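Local atomic coordinates of protein argonaute (Methanocaldococcus jannaschii, PDB entry 5G5S), a protein that uses short single-stranded DNA guides to bind complementary target DNA and cut it, and may serve in defence against invading genetic elements. Residues A[398-401]-A[402-406]. Sequence-based numbering, arbitrary orientation.
Sequences FNYA and NRWKY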
ATOM      1  N   PHE A 398      18.725  11.543 -24.514  1.00 93.78           N
ATOM      2  CA  PHE A 398      17.687  12.545 -24.322  1.00 92.06           C
ATOM      3  C   PHE A 398      17.999  13.768 -25.205  1.00100.44           C
ATOM      4  O   PHE A 398      19.057  14.399 -25.055  1.00100.83           O
ATOM      5  CB  PHE A 398      17.538  12.909 -22.832  1.00 89.85           C
ATOM      6  CG  PHE A 398      17.092  11.753 -21.958  1.00 87.94           C
ATOM      7  CD1 PHE A 398      15.744  11.460 -21.797  1.00 88.59           C
ATOM      8  CD2 PHE A 398      18.022  10.954 -21.305  1.00 89.03           C
ATOM      9  CE1 PHE A 398      15.335  10.385 -21.004  1.00 86.85           C
ATOM     10  CE2 PHE A 398      17.609   9.879 -20.510  1.00 89.06           C
ATOM     11  CZ  PHE A 398      16.270   9.604 -20.365  1.00 84.93           C
ATOM     12  N   ASN A 399      17.106  14.045 -26.175  1.00 99.35           N
ATOM     13  CA  ASN A 399      17.232  15.173 -27.101  1.00103.76           C
ATOM     14  C   ASN A 399      16.120  16.192 -26.826  1.00107.20           C
ATOM     15  O   ASN A 399      14.987  16.026 -27.291  1.00107.33           O
ATOM     16  CB  ASN A 399      17.233  14.702 -28.560  1.00108.73           C
ATOM     17  CG  ASN A 399      17.428  15.833 -29.532  1.00133.93           C
ATOM     18  OD1 ASN A 399      16.469  16.473 -29.975  1.00126.03           O
ATOM     19  ND2 ASN A 399      18.679  16.145 -29.828  1.00131.52           N
ATOM     20  N   TYR A 400      16.454  17.230 -26.038  1.00102.80           N
ATOM     21  CA  TYR A 400      15.527  18.279 -25.600  1.00101.83           C
ATOM     22  C   TYR A 400      15.728  19.626 -26.311  1.00109.20           C
ATOM     23  O   TYR A 400      15.211  20.645 -25.843  1.00108.42           O
ATOM     24  CB  TYR A 400      15.541  18.423 -24.052  1.00 98.82           C
ATOM     25  CG  TYR A 400      16.922  18.682 -23.493  1.00101.03           C
ATOM     26  CD1 TYR A 400      17.467  19.964 -23.492  1.00105.65           C
ATOM     27  CD2 TYR A 400      17.714  17.637 -23.024  1.00 99.72           C
ATOM     28  CE1 TYR A 400      18.763  20.199 -23.042  1.00107.38           C
ATOM     29  CE2 TYR A 400      19.010  17.862 -22.564  1.00101.69           C
ATOM     30  CZ  TYR A 400      19.529  19.146 -22.570  1.00113.07           C
ATOM     31  OH  TYR A 400      20.808  19.383 -22.121  1.00117.50           O
ATOM     32  N   ALA A 401      16.458  19.624 -27.448  1.00110.19           N
ATOM     33  CA  ALA A 401      16.734  20.821 -28.244  1.00115.30           C
ATOM     34  C   ALA A 401      15.438  21.518 -28.644  1.00120.11           C
ATOM     35  O   ALA A 401      14.528  20.873 -29.174  1.00118.81           O
ATOM     36  CB  ALA A 401      17.544  20.461 -29.483  1.00120.63           C
ATOM     37  N   ASN A 402      15.329  22.815 -28.290  1.00118.39           N
ATOM     38  CA  ASN A 402      14.191  23.707 -28.557  1.00120.60           C
ATOM     39  C   ASN A 402      12.859  23.325 -27.900  1.00121.94           C
ATOM     40  O   ASN A 402      11.861  24.029 -28.090  1.00124.16           O
ATOM     41  CB  ASN A 402      14.037  23.993 -30.062  1.00124.67           C
ATOM     42  CG  ASN A 402      15.313  24.471 -30.688  1.00133.58           C
ATOM     43  OD1 ASN A 402      16.003  23.724 -31.386  1.00127.45           O
ATOM     44  ND2 ASN A 402      15.697  25.700 -30.372  1.00123.90           N
ATOM     45  N   ARG A 403      12.850  22.239 -27.102  1.00113.70           N
ATOM     46  CA  ARG A 403      11.666  21.749 -26.394  1.00109.43           C
ATOM     47  C   ARG A 403      11.620  22.189 -24.917  1.00109.73           C
ATOM     48  O   ARG A 403      11.145  21.447 -24.054  1.00105.36           O
ATOM     49  CB  ARG A 403      11.493  20.232 -26.579  1.00105.94           C
ATOM     50  CG  ARG A 403      10.999  19.841 -27.961  1.00113.49           C
ATOM     51  CD  ARG A 403      11.070  18.349 -28.179  1.00121.37           C
ATOM     52  NE  ARG A 403      11.390  18.026 -29.570  1.00135.58           N
ATOM     53  CZ  ARG A 403      12.600  17.689 -30.005  1.00150.20           C
ATOM     54  NH1 ARG A 403      13.618  17.596 -29.156  1.00128.12           N
ATOM     55  NH2 ARG A 403      12.797  17.413 -31.287  1.00145.82           N
ATOM     56  N   TRP A 404      12.103  23.422 -24.653  1.00108.64           N
ATOM     57  CA  TRP A 404      12.084  24.093 -23.353  1.00106.60           C
ATOM     58  C   TRP A 404      10.800  24.907 -23.359  1.00111.77           C
ATOM     59  O   TRP A 404      10.623  25.772 -24.224  1.00117.12           O
ATOM     60  CB  TRP A 404      13.293  25.037 -23.196  1.00108.01           C
ATOM     61  CG  TRP A 404      14.611  24.346 -23.034  1.00107.62           C
ATOM     62  CD1 TRP A 404      15.406  23.857 -24.028  1.00112.46           C
ATOM     63  CD2 TRP A 404      15.322  24.135 -21.808  1.00104.52           C
ATOM     64  NE1 TRP A 404      16.551  23.311 -23.492  1.00110.45           N
ATOM     65  CE2 TRP A 404      16.526  23.470 -22.129  1.00108.80           C
ATOM     66  CE3 TRP A 404      15.058  24.438 -20.460  1.00103.50           C
ATOM     67  CZ2 TRP A 404      17.465  23.105 -21.154  1.00105.92           C
ATOM     68  CZ3 TRP A 404      15.986  24.070 -19.496  1.00102.85           C
ATOM     69  CH2 TRP A 404      17.169  23.406 -19.844  1.00103.42           C
ATOM     70  N   LYS A 405       9.885  24.608 -22.434  1.00103.94           N
ATOM     71  CA  LYS A 405       8.583  25.264 -22.355  1.00105.00           C
ATOM     72  C   LYS A 405       8.205  25.642 -20.925  1.00108.36           C
ATOM     73  O   LYS A 405       8.505  24.897 -19.982  1.00104.86           O
ATOM     74  CB  LYS A 405       7.493  24.341 -22.939  1.00105.74           C
ATOM     75  CG  LYS A 405       7.482  24.233 -24.461  1.00113.87           C
ATOM     76  CD  LYS A 405       6.477  23.190 -24.949  1.00116.70           C
ATOM     77  CE  LYS A 405       5.940  23.460 -26.343  1.00131.69           C
ATOM     78  NZ  LYS A 405       6.970  23.308 -27.411  1.00139.93           N
ATOM     79  N   TYR A 406       7.496  26.774 -20.775  1.00107.76           N
ATOM     80  CA  TYR A 406       6.982  27.234 -19.486  1.00106.81           C
ATOM     81  C   TYR A 406       5.527  26.805 -19.324  1.00108.29           C
ATOM     82  O   TYR A 406       4.804  26.701 -20.319  1.00109.80           O
ATOM     83  CB  TYR A 406       7.086  28.757 -19.342  1.00113.26           C
ATOM     84  CG  TYR A 406       8.469  29.273 -19.011  1.00116.61           C
ATOM     85  CD1 TYR A 406       9.041  29.041 -17.762  1.00115.67           C
ATOM     86  CD2 TYR A 406       9.163  30.084 -19.905  1.00122.10           C
ATOM     87  CE1 TYR A 406      10.302  29.541 -17.440  1.00117.70           C
ATOM     88  CE2 TYR A 406      10.417  30.605 -19.588  1.00124.51           C
ATOM     89  CZ  TYR A 406      10.986  30.325 -18.355  1.00130.43           C
ATOM     90  OH  TYR A 406      12.221  30.838 -18.042  1.00134.69           O
TER
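The backbone N of R403 bonds to Y400 O at 3.1 Å, closing a type II beta turn from Y400 to R403 with A401 and N402 at its corner. N402 takes the positive phi (63°) that the second corner of such a turn requires. From the far end of the turn, the R403 side chain runs back beside the loop, bends at chi3 and brings NH1 to N399 OD1, 3.2 Å away. That bond is nearly straight (169°), and OD1 sits at the edge of the guanidinium, in its plane, while the amide itself is turned well out of that plane. With CG swung opposite its backbone nitrogen (chi1 -177°), N399 holds OD1 toward NH1, and the two side chains cross at about a right angle. A401 O lies over one face of the guanidinium.

Y400 and W404 leave the turn side by side, pointing the same way. The indole NE1 comes to the edge of the phenol ring, 3.5 Å from Y400 CD1, and W404 CZ2 is 3.7 Å from Y400 CE1. The phenol and the five-membered ring of the indole stand nearly perpendicular, but CD1 of Y400 meets the indole obliquely, so the pair is neither a stack nor edge-to-face. Helix 372-390 backs this pair: N380 OD1 hydrogen-bonds Y400 OH, and V379 touches W404. N399 before the turn and K405 after it keep backbone hydrogen bonds to strand 357-365, and R403, the turn's last residue, bonds to I362 there. This is a tight turn interrupting the outermost strand 397-407 of the Mid domain's parallel sheet, within the beta-alpha-beta unit 357-365, 372-390, 397-407.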